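Local coordinates for gluconate kinase (Lactobacillus acidophilus, PDB 3LL3), which binds ATP and D-xylulose and probably transfers phosphate from ATP to a sugar or sugar acid such as gluconate, at residues 164-169 with 231-236; 243-248 with 431-436; 5-10 with 61-66; 105-110 with 136-141. One frame throughout, in Å; residues are numbered along the deposited sequence.

Contact 1: residues 164-169 with 231-236; sequences RLTGKL and TKIILG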
# COMPACT_ATOMS: atom_id res chain seq x y z
N ARG A 164 35.46 -5.12 -34.95
CA ARG A 164 36.81 -4.74 -34.60
C ARG A 164 37.73 -5.94 -34.80
O ARG A 164 38.85 -5.78 -35.29
CB ARG A 164 36.89 -4.21 -33.17
CG ARG A 164 36.25 -2.84 -32.97
CD ARG A 164 37.11 -1.71 -33.53
NE ARG A 164 38.44 -1.68 -32.93
CZ ARG A 164 38.75 -1.11 -31.77
NH1 ARG A 164 37.82 -0.49 -31.07
NH2 ARG A 164 39.99 -1.17 -31.31
N LEU A 165 37.26 -7.13 -34.45
CA LEU A 165 38.11 -8.33 -34.54
C LEU A 165 38.35 -8.89 -35.95
O LEU A 165 39.43 -9.42 -36.23
CB LEU A 165 37.58 -9.45 -33.62
CG LEU A 165 37.68 -9.18 -32.12
CD1 LEU A 165 36.91 -10.25 -31.34
CD2 LEU A 165 39.13 -9.14 -31.68
N THR A 166 37.35 -8.78 -36.83
CA THR A 166 37.39 -9.47 -38.12
C THR A 166 37.18 -8.56 -39.31
O THR A 166 37.32 -9.00 -40.44
CB THR A 166 36.28 -10.53 -38.22
OG1 THR A 166 35.00 -9.88 -38.26
CG2 THR A 166 36.35 -11.52 -37.06
N GLY A 167 36.80 -7.31 -39.07
CA GLY A 167 36.47 -6.41 -40.16
C GLY A 167 35.15 -6.76 -40.84
O GLY A 167 34.81 -6.21 -41.88
N LYS A 168 34.39 -7.68 -40.25
CA LYS A 168 33.08 -8.04 -40.79
C LYS A 168 31.93 -7.49 -39.92
O LYS A 168 32.05 -7.38 -38.70
CB LYS A 168 32.97 -9.55 -40.98
CG LYS A 168 33.91 -10.10 -42.06
CD LYS A 168 33.74 -11.59 -42.30
CE LYS A 168 34.40 -12.02 -43.61
NZ LYS A 168 35.90 -11.94 -43.55
N LEU A 169 30.83 -7.11 -40.58
CA LEU A 169 29.65 -6.61 -39.90
C LEU A 169 28.52 -7.61 -40.08
O LEU A 169 27.84 -7.62 -41.11
CB LEU A 169 29.21 -5.27 -40.48
CG LEU A 169 29.73 -4.01 -39.81
CD1 LEU A 169 29.09 -2.75 -40.42
CD2 LEU A 169 29.47 -4.05 -38.33
N THR A 231 42.06 -20.02 -34.41
CA THR A 231 40.96 -19.65 -33.52
C THR A 231 39.78 -19.03 -34.28
O THR A 231 39.94 -18.04 -34.98
CB THR A 231 41.42 -18.60 -32.50
OG1 THR A 231 42.54 -19.08 -31.77
CG2 THR A 231 40.28 -18.23 -31.54
N LYS A 232 38.58 -19.60 -34.10
CA LYS A 232 37.38 -19.11 -34.75
C LYS A 232 36.52 -18.19 -33.88
O LYS A 232 36.44 -18.36 -32.66
CB LYS A 232 36.51 -20.28 -35.23
CG LYS A 232 37.02 -20.92 -36.50
CD LYS A 232 37.55 -22.29 -36.24
CE LYS A 232 36.48 -23.34 -36.51
NZ LYS A 232 36.72 -24.00 -37.84
N ILE A 233 35.88 -17.21 -34.52
CA ILE A 233 34.84 -16.45 -33.88
C ILE A 233 33.51 -17.11 -34.23
O ILE A 233 33.22 -17.34 -35.41
CB ILE A 233 34.79 -15.00 -34.37
CG1 ILE A 233 36.09 -14.28 -34.03
CG2 ILE A 233 33.61 -14.26 -33.71
CD1 ILE A 233 36.28 -14.08 -32.54
N ILE A 234 32.72 -17.44 -33.21
CA ILE A 234 31.37 -17.93 -33.41
C ILE A 234 30.44 -16.74 -33.22
O ILE A 234 30.52 -16.02 -32.20
CB ILE A 234 31.03 -19.05 -32.41
CG1 ILE A 234 32.18 -20.06 -32.33
CG2 ILE A 234 29.72 -19.74 -32.80
CD1 ILE A 234 32.64 -20.59 -33.70
N LEU A 235 29.58 -16.51 -34.20
CA LEU A 235 28.75 -15.32 -34.19
C LEU A 235 28.03 -15.12 -32.85
O LEU A 235 28.00 -14.02 -32.30
CB LEU A 235 27.77 -15.36 -35.35
CG LEU A 235 26.93 -14.09 -35.49
CD1 LEU A 235 27.82 -12.82 -35.55
CD2 LEU A 235 25.98 -14.19 -36.70
N GLY A 236 27.45 -16.18 -32.31
CA GLY A 236 26.78 -16.07 -31.01
C GLY A 236 25.36 -15.55 -31.08
O GLY A 236 24.76 -15.54 -32.15
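No ring or other flat group enters the meeting of Leu165 and Thr166 with Ile233; the touching is done by aliphatic carbons alone, methyls of Leu165 and Thr166 and the CG1-CD1 branch of Ile233. Among the rings nearby are the indole of Trp76, which both Leu165 and Ile233 touch, and Phe53, which Leu165 touches. The methyl ends of Leu165 and Ile233 meet, CD1 of the first 4.1 Å from CD1 of the second, with the two side chains crossing at about a right angle. One carbon back along the isoleucine, Thr166 CG2 rests 4.1 Å from Ile233 CG1. Ile233 thus uses successive carbons of one branch for two neighbours, a task suited to a long beta-branched residue on a strand. In the actin-like ATPase fold of FGGY kinases this is helix-on-sheet packing: the last turn of helix 157-166 lies over strand 232-238, which runs between strands 70-78 and 213-214. Threonine suits the helix end because its two branches do different work. With chi1 at 67°, CG2 faces the strand while Thr166 OG1 stays close to the main chain, where it accepts from Lys168 N at 3.0 Å in an ST turn and also bonds to Ile162 O one turn back. A valine here would keep a methyl for Ile233 but would probably leave Lys168 N and Ile162 O without their side-chain partner. Gly167, with positive phi, lets the chain leave the helix directly afterwards.

Contact 2: residues 243-248 with 431-436; sequences STIGVN and TLAAMF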
# COMPACT_ATOMS: atom_id res chain seq x y z
N SER A 243 20.52 -17.53 -22.38
CA SER A 243 20.15 -17.81 -21.01
C SER A 243 19.02 -18.83 -20.93
O SER A 243 18.93 -19.56 -19.96
CB SER A 243 19.72 -16.53 -20.28
OG SER A 243 20.85 -15.75 -19.99
N THR A 244 18.16 -18.86 -21.94
CA THR A 244 17.04 -19.81 -21.99
C THR A 244 17.50 -21.23 -22.38
O THR A 244 17.24 -22.20 -21.63
CB THR A 244 15.94 -19.32 -22.95
OG1 THR A 244 15.56 -17.99 -22.60
CG2 THR A 244 14.71 -20.23 -22.86
N ILE A 245 18.17 -21.36 -23.53
CA ILE A 245 18.70 -22.67 -23.86
C ILE A 245 19.81 -23.09 -22.89
O ILE A 245 20.02 -24.27 -22.68
CB ILE A 245 19.18 -22.80 -25.33
CG1 ILE A 245 20.47 -22.00 -25.56
CG2 ILE A 245 18.08 -22.37 -26.31
CD1 ILE A 245 21.15 -22.32 -26.91
N GLY A 246 20.50 -22.12 -22.29
CA GLY A 246 21.53 -22.40 -21.30
C GLY A 246 21.06 -23.03 -19.98
O GLY A 246 21.88 -23.49 -19.16
N VAL A 247 19.74 -23.04 -19.78
CA VAL A 247 19.13 -23.74 -18.64
C VAL A 247 18.31 -24.92 -19.13
O VAL A 247 17.45 -25.45 -18.43
CB VAL A 247 18.28 -22.80 -17.73
CG1 VAL A 247 19.16 -21.70 -17.12
CG2 VAL A 247 17.06 -22.21 -18.48
N ASN A 248 18.61 -25.33 -20.36
CA ASN A 248 17.96 -26.49 -20.99
C ASN A 248 16.47 -26.32 -21.22
O ASN A 248 15.73 -27.30 -21.26
CB ASN A 248 18.20 -27.76 -20.18
CG ASN A 248 18.09 -29.01 -21.02
OD1 ASN A 248 18.30 -28.95 -22.23
ND2 ASN A 248 17.78 -30.14 -20.39
N THR A 431 27.06 -17.80 -21.02
CA THR A 431 28.34 -18.26 -21.56
C THR A 431 28.34 -19.77 -21.83
O THR A 431 28.98 -20.22 -22.77
CB THR A 431 29.54 -17.89 -20.67
OG1 THR A 431 29.32 -18.36 -19.35
CG2 THR A 431 29.74 -16.38 -20.64
N LEU A 432 27.62 -20.53 -21.01
CA LEU A 432 27.51 -21.97 -21.23
C LEU A 432 26.90 -22.24 -22.60
O LEU A 432 27.41 -23.06 -23.37
CB LEU A 432 26.63 -22.60 -20.14
CG LEU A 432 26.41 -24.12 -20.19
CD1 LEU A 432 26.04 -24.66 -18.80
CD2 LEU A 432 25.36 -24.49 -21.20
N ALA A 433 25.79 -21.58 -22.90
CA ALA A 433 25.13 -21.79 -24.18
C ALA A 433 25.93 -21.20 -25.34
O ALA A 433 25.90 -21.73 -26.44
CB ALA A 433 23.69 -21.27 -24.17
N ALA A 434 26.68 -20.12 -25.08
CA ALA A 434 27.60 -19.60 -26.09
C ALA A 434 28.65 -20.64 -26.40
O ALA A 434 28.97 -20.88 -27.56
CB ALA A 434 28.26 -18.30 -25.63
N MSE A 435 29.16 -21.29 -25.34
CA MSE A 435 30.14 -22.35 -25.49
C MSE A 435 29.53 -23.48 -26.31
O MSE A 435 30.19 -24.05 -27.19
CB MSE A 435 30.62 -22.82 -24.11
CG MSE A 435 31.53 -24.05 -24.08
SE MSE A 435 30.55 -25.75 -24.13
CE MSE A 435 29.87 -25.85 -22.27
N PHE A 436 28.26 -23.77 -26.06
CA PHE A 436 27.57 -24.83 -26.79
C PHE A 436 27.41 -24.51 -28.30
O PHE A 436 27.57 -25.40 -29.16
CB PHE A 436 26.21 -25.18 -26.16
CG PHE A 436 25.48 -26.28 -26.88
CD1 PHE A 436 25.78 -27.60 -26.64
CD2 PHE A 436 24.49 -25.98 -27.80
CE1 PHE A 436 25.12 -28.61 -27.30
CE2 PHE A 436 23.83 -26.98 -28.46
CZ PHE A 436 24.15 -28.31 -28.21
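Ile245 turns its CG1 branch toward Ala433 through an uncommon helical rotamer: chi1 of 71° sets CG1 between the backbone N and the carbonyl carbon, and chi2 of 168° extends the chain beyond it. The CB methyl of Ala433 therefore lies beside the whole branch, 3.6 Å from Ile245 CG1 and 3.9 Å from Ile245 CD1. The same methyl also meets backbone, with Gly246 CA 3.8 Å from Ala433 CB. Leu432, whose CG is anti to its own backbone N, brings CD2 up to Gly246 O from the position just before Ala433, at 4.2 Å. Glycine and alanine suit this point because the main chains come so near, Gly246 CA being 4.7 Å from Ala433 CA; a CB on Gly246 would fall about 3.5 Å from that of Ala433. The contact joins two halves of the actin-like fold. Helix 429-441 lies against strands 4-11 and 15-22 of one sheet, whereas helix 239-245 touches strands 254-259 and 263-269 of the other, with Ile245 itself reaching Ile268. A Schellman motif with Asn248 as its C-prime residue ends helix 239-245, turning the chain away just past the contact. Across the two segments there is neither hydrogen bond nor charge pair, so the union rests on van der Waals packing, mostly apolar, and depends on small residues and close shape rather than on directional bonds.

Contact 3: residues 5-10 with 61-66; sequences YIIGMD and FDLTQK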
# COMPACT_ATOMS: atom_id res chain seq x y z
N TYR A 5 40.45 -25.56 -26.15
CA TYR A 5 39.53 -24.85 -25.27
C TYR A 5 38.57 -23.97 -26.06
O TYR A 5 38.82 -23.63 -27.22
CB TYR A 5 40.29 -23.99 -24.28
CG TYR A 5 41.20 -24.76 -23.37
CD1 TYR A 5 42.46 -25.19 -23.81
CD2 TYR A 5 40.82 -25.05 -22.08
CE1 TYR A 5 43.30 -25.89 -22.97
CE2 TYR A 5 41.65 -25.76 -21.23
CZ TYR A 5 42.89 -26.18 -21.68
OH TYR A 5 43.71 -26.88 -20.83
N ILE A 6 37.49 -23.58 -25.39
CA ILE A 6 36.52 -22.66 -25.95
C ILE A 6 36.25 -21.56 -24.94
O ILE A 6 36.08 -21.83 -23.76
CB ILE A 6 35.20 -23.37 -26.25
CG1 ILE A 6 35.38 -24.38 -27.38
CG2 ILE A 6 34.10 -22.35 -26.57
CD1 ILE A 6 34.19 -25.32 -27.54
N ILE A 7 36.23 -20.31 -25.40
CA ILE A 7 35.88 -19.21 -24.51
C ILE A 7 34.47 -18.74 -24.82
O ILE A 7 34.11 -18.54 -25.99
CB ILE A 7 36.86 -18.04 -24.64
CG1 ILE A 7 38.26 -18.47 -24.21
CG2 ILE A 7 36.41 -16.88 -23.81
CD1 ILE A 7 39.30 -17.38 -24.44
N GLY A 8 33.66 -18.60 -23.78
CA GLY A 8 32.34 -18.02 -23.93
C GLY A 8 32.37 -16.65 -23.29
O GLY A 8 32.82 -16.50 -22.16
N MSE A 9 31.90 -15.65 -24.03
CA MSE A 9 31.92 -14.27 -23.58
C MSE A 9 30.51 -13.81 -23.34
O MSE A 9 29.61 -14.18 -24.08
CB MSE A 9 32.55 -13.38 -24.65
CG MSE A 9 33.97 -13.78 -25.04
SE MSE A 9 35.22 -13.35 -23.61
CE MSE A 9 35.18 -11.39 -23.69
N ASP A 10 30.32 -12.98 -22.33
CA ASP A 10 29.01 -12.44 -22.00
C ASP A 10 29.13 -10.93 -21.87
O ASP A 10 29.61 -10.42 -20.86
CB ASP A 10 28.56 -13.04 -20.68
CG ASP A 10 27.20 -12.54 -20.24
OD1 ASP A 10 26.25 -12.61 -21.06
OD2 ASP A 10 27.09 -12.11 -19.07
N PHE A 61 42.78 -12.23 -23.24
CA PHE A 61 44.20 -12.43 -22.99
C PHE A 61 44.45 -13.13 -21.65
O PHE A 61 45.18 -14.12 -21.59
CB PHE A 61 44.96 -11.10 -23.07
CG PHE A 61 46.44 -11.23 -22.84
CD1 PHE A 61 47.24 -11.88 -23.76
CD2 PHE A 61 47.02 -10.70 -21.70
CE1 PHE A 61 48.60 -12.01 -23.55
CE2 PHE A 61 48.39 -10.82 -21.49
CZ PHE A 61 49.17 -11.48 -22.42
N ASP A 62 43.82 -12.62 -20.58
CA ASP A 62 44.01 -13.18 -19.25
C ASP A 62 43.65 -14.67 -19.20
O ASP A 62 44.34 -15.47 -18.56
CB ASP A 62 43.19 -12.42 -18.22
CG ASP A 62 43.75 -11.05 -17.94
OD1 ASP A 62 44.75 -10.68 -18.59
OD2 ASP A 62 43.19 -10.35 -17.07
N LEU A 63 42.56 -15.02 -19.88
CA LEU A 63 42.14 -16.42 -19.96
C LEU A 63 43.19 -17.30 -20.65
O LEU A 63 43.53 -18.37 -20.15
CB LEU A 63 40.79 -16.53 -20.68
CG LEU A 63 39.60 -15.99 -19.88
CD1 LEU A 63 38.30 -16.06 -20.69
CD2 LEU A 63 39.45 -16.73 -18.54
N THR A 64 43.71 -16.85 -21.79
CA THR A 64 44.69 -17.64 -22.53
C THR A 64 46.00 -17.77 -21.76
O THR A 64 46.76 -18.72 -21.98
CB THR A 64 44.98 -17.03 -23.92
OG1 THR A 64 45.60 -15.75 -23.76
CG2 THR A 64 43.69 -16.90 -24.72
N GLN A 65 46.28 -16.81 -20.88
CA GLN A 65 47.48 -16.84 -20.06
C GLN A 65 47.41 -17.98 -19.04
O GLN A 65 48.43 -18.44 -18.54
CB GLN A 65 47.66 -15.51 -19.32
CG GLN A 65 48.08 -14.36 -20.21
CD GLN A 65 49.46 -14.58 -20.81
OE1 GLN A 65 49.61 -15.31 -21.78
NE2 GLN A 65 50.47 -13.94 -20.22
N LYS A 66 46.20 -18.42 -18.75
CA LYS A 66 45.97 -19.39 -17.69
C LYS A 66 46.24 -20.82 -18.12
O LYS A 66 46.26 -21.72 -17.29
CB LYS A 66 44.53 -19.27 -17.17
CG LYS A 66 44.28 -17.99 -16.39
CD LYS A 66 42.93 -18.02 -15.71
CE LYS A 66 42.90 -17.07 -14.53
NZ LYS A 66 43.05 -15.65 -14.96
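Ile7 and Leu63 bring their branched ends together at a slant where a helix covers the sheet of an actin-like domain: Ile7 sits on strand 4-11, and Leu63 in the last turn of helix 49-65. Each residue's CB is directed toward the other segment. The shorter branch of Ile7 makes the nearest approach, with CG2 3.7 Å from Leu63 CD1. The longer branch passes along the leucine, Ile7 CD1 being 4.1 Å from both CD1 and CB of Leu63. In the isoleucine, CG2 is anti to the backbone N and CG1 lies beside it (chi1 -63°), so the two branches spread around the leucine methyl. A beta-branched residue fits the strand and still offers two arms, while leucine reaches outward from the helix without crowding its backbone; Val31 and Leu20 add to the apolar surroundings. On the other face of the strand, Ile6 meets helix 429-441, so the strand is buried between helices. Thr64 contributes a looser touch, its CG2 lying 4.4 Å from Ile7 CD1. Its hydroxyl lies between two carbonyl oxygens, hydrogen-bonded to Leu225 O and to Phe61 O; Thr64 OG1 is 2.7 Å from Phe61 O, tilted 21° from the carbonyl plane, and that oxygen also accepts from Gln65 N.

Contact 4: residues 105-110 with 136-141; sequences KSIVQD and KLLWLK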
# COMPACT_ATOMS: atom_id res chain seq x y z
N LYS A 105 11.39 7.88 -25.26
CA LYS A 105 10.16 7.64 -24.52
C LYS A 105 8.95 8.40 -25.07
O LYS A 105 7.85 7.85 -25.12
CB LYS A 105 10.38 7.82 -23.00
CG LYS A 105 9.44 8.77 -22.29
CD LYS A 105 10.05 10.18 -22.31
CE LYS A 105 11.30 10.23 -21.44
NZ LYS A 105 12.41 11.03 -22.06
N SER A 106 9.15 9.64 -25.52
CA SER A 106 8.06 10.41 -26.11
C SER A 106 7.71 9.84 -27.48
O SER A 106 6.53 9.78 -27.86
CB SER A 106 8.44 11.89 -26.24
OG SER A 106 8.84 12.42 -24.99
N ILE A 107 8.73 9.41 -28.21
CA ILE A 107 8.53 8.82 -29.52
C ILE A 107 7.59 7.64 -29.40
O ILE A 107 6.70 7.45 -30.23
CB ILE A 107 9.85 8.32 -30.15
CG1 ILE A 107 10.81 9.48 -30.46
CG2 ILE A 107 9.57 7.47 -31.38
CD1 ILE A 107 10.28 10.48 -31.46
N VAL A 108 7.80 6.84 -28.36
CA VAL A 108 7.01 5.63 -28.16
C VAL A 108 5.57 5.98 -27.82
O VAL A 108 4.63 5.42 -28.38
CB VAL A 108 7.60 4.75 -27.05
CG1 VAL A 108 6.63 3.64 -26.67
CG2 VAL A 108 8.96 4.18 -27.49
N GLN A 109 5.41 6.92 -26.90
CA GLN A 109 4.07 7.35 -26.51
C GLN A 109 3.28 7.84 -27.73
O GLN A 109 2.14 7.43 -27.93
CB GLN A 109 4.13 8.40 -25.40
CG GLN A 109 2.77 8.82 -24.88
CD GLN A 109 1.96 7.65 -24.35
OE1 GLN A 109 0.83 7.41 -24.79
NE2 GLN A 109 2.55 6.91 -23.40
N ASP A 110 3.88 8.70 -28.57
CA ASP A 110 3.20 9.16 -29.78
C ASP A 110 2.88 8.00 -30.73
O ASP A 110 1.77 7.89 -31.25
CB ASP A 110 4.03 10.22 -30.53
CG ASP A 110 4.30 11.45 -29.69
OD1 ASP A 110 3.53 11.73 -28.74
OD2 ASP A 110 5.29 12.16 -29.98
N LYS A 136 14.74 4.36 -30.98
CA LYS A 136 15.91 5.20 -30.82
C LYS A 136 16.33 5.85 -32.14
O LYS A 136 16.78 6.99 -32.15
CB LYS A 136 17.07 4.39 -30.24
CG LYS A 136 16.80 3.90 -28.81
CD LYS A 136 17.93 3.01 -28.30
CE LYS A 136 17.62 2.45 -26.90
NZ LYS A 136 18.47 1.24 -26.67
N LEU A 137 16.21 5.10 -33.24
CA LEU A 137 16.57 5.59 -34.57
C LEU A 137 15.60 6.68 -35.02
O LEU A 137 16.02 7.70 -35.57
CB LEU A 137 16.56 4.45 -35.59
CG LEU A 137 17.70 3.45 -35.49
CD1 LEU A 137 17.39 2.21 -36.33
CD2 LEU A 137 19.01 4.11 -35.93
N LEU A 138 14.31 6.46 -34.77
CA LEU A 138 13.29 7.46 -35.03
C LEU A 138 13.55 8.74 -34.24
O LEU A 138 13.42 9.85 -34.78
CB LEU A 138 11.92 6.90 -34.67
CG LEU A 138 11.37 5.84 -35.62
CD1 LEU A 138 10.08 5.29 -35.08
CD2 LEU A 138 11.16 6.45 -37.00
N TRP A 139 13.93 8.60 -32.97
CA TRP A 139 14.28 9.75 -32.15
C TRP A 139 15.51 10.47 -32.71
O TRP A 139 15.52 11.69 -32.83
CB TRP A 139 14.54 9.35 -30.71
CG TRP A 139 14.78 10.54 -29.81
CD1 TRP A 139 13.83 11.34 -29.24
CD2 TRP A 139 16.05 11.05 -29.37
NE1 TRP A 139 14.43 12.32 -28.47
CE2 TRP A 139 15.79 12.16 -28.54
CE3 TRP A 139 17.37 10.66 -29.59
CZ2 TRP A 139 16.81 12.89 -27.94
CZ3 TRP A 139 18.38 11.40 -28.99
CH2 TRP A 139 18.10 12.50 -28.18
N LEU A 140 16.54 9.70 -33.03
CA LEU A 140 17.77 10.29 -33.58
C LEU A 140 17.50 11.05 -34.88
O LEU A 140 18.02 12.15 -35.10
CB LEU A 140 18.82 9.21 -33.82
CG LEU A 140 19.48 8.62 -32.56
CD1 LEU A 140 20.20 7.33 -32.88
CD2 LEU A 140 20.43 9.62 -31.94
N LYS A 141 16.69 10.45 -35.75
CA LYS A 141 16.34 11.05 -37.04
C LYS A 141 15.59 12.39 -36.90
O LYS A 141 15.68 13.25 -37.77
CB LYS A 141 15.50 10.05 -37.84
CG LYS A 141 14.77 10.58 -39.08
CD LYS A 141 14.24 9.41 -39.91
CE LYS A 141 12.83 9.66 -40.41
NZ LYS A 141 12.00 10.29 -39.36
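A helix-helix contact forms where Ile107, in the first turn of helix 105-114, rests on Leu138 and Trp139 of helix 133-143. The CB of Ile107 is directed toward the partner helix, and its branches divide between the two residues. Ile107 CG1 goes to the tryptophan, 3.7 Å from Trp139 CB and 3.8 Å from Trp139 CD1, and approaches the indole at its edge, within the ring plane, rather than over a face. The two side chains cross at about a right angle. CD1 of Ile107 continues to the partner's backbone, 4.1 Å from Trp139 CA, and Ile107 CG2 turns to the other neighbour, 4.1 Å from Leu138 CB. Trp139 leaves its helix to one side of the partner; chi1 of -175°, with CG anti to the backbone N, and chi2 of 81° together put the CD1 corner of the five-membered ring next to the isoleucine. Both helices belong to the N-terminal part of the FGGY kinase, and Ile107 also touches Tyr135, about one turn before Trp139 and Leu138. A beta-branched residue with a short and a long arm suits such a place, since it can fill the angle between two neighbouring helix positions. An alanine here would lose every one of the branch carbons just named and would probably open a gap between the helices, leaving the edge of Trp139 free to shift. On another side of helix 133-143, Lys136 NZ bonds to the carbonyl oxygens of His81, Ile97, Thr98 and Met131, tying the helix to the chain around His81, a residue of the D-xylulose pocket.

Along the chain contact 3 closes first, followed by contact 4, contact 1 and contact 2. Contacts 1 and 3 reach the same mixed sheet, through strands 232-238 and 4-11 with strand 70-78 between them, and their centres are 15 Å apart. Strand 232-238 runs straight on into helix 239-245, so contact 1 leads to contact 2, where helix 429-441 is met. That helix also packs on strand 4-11: Thr431 CG2 lies 3.4 Å from Gly8 O, so contacts 2 and 3 touch. Contact 4 stands apart, its centre 31 to 39 Å from the others, in a helix pair at the surface. Contacts 1, 2 and 3 thus follow one sheet to its junction with the other half.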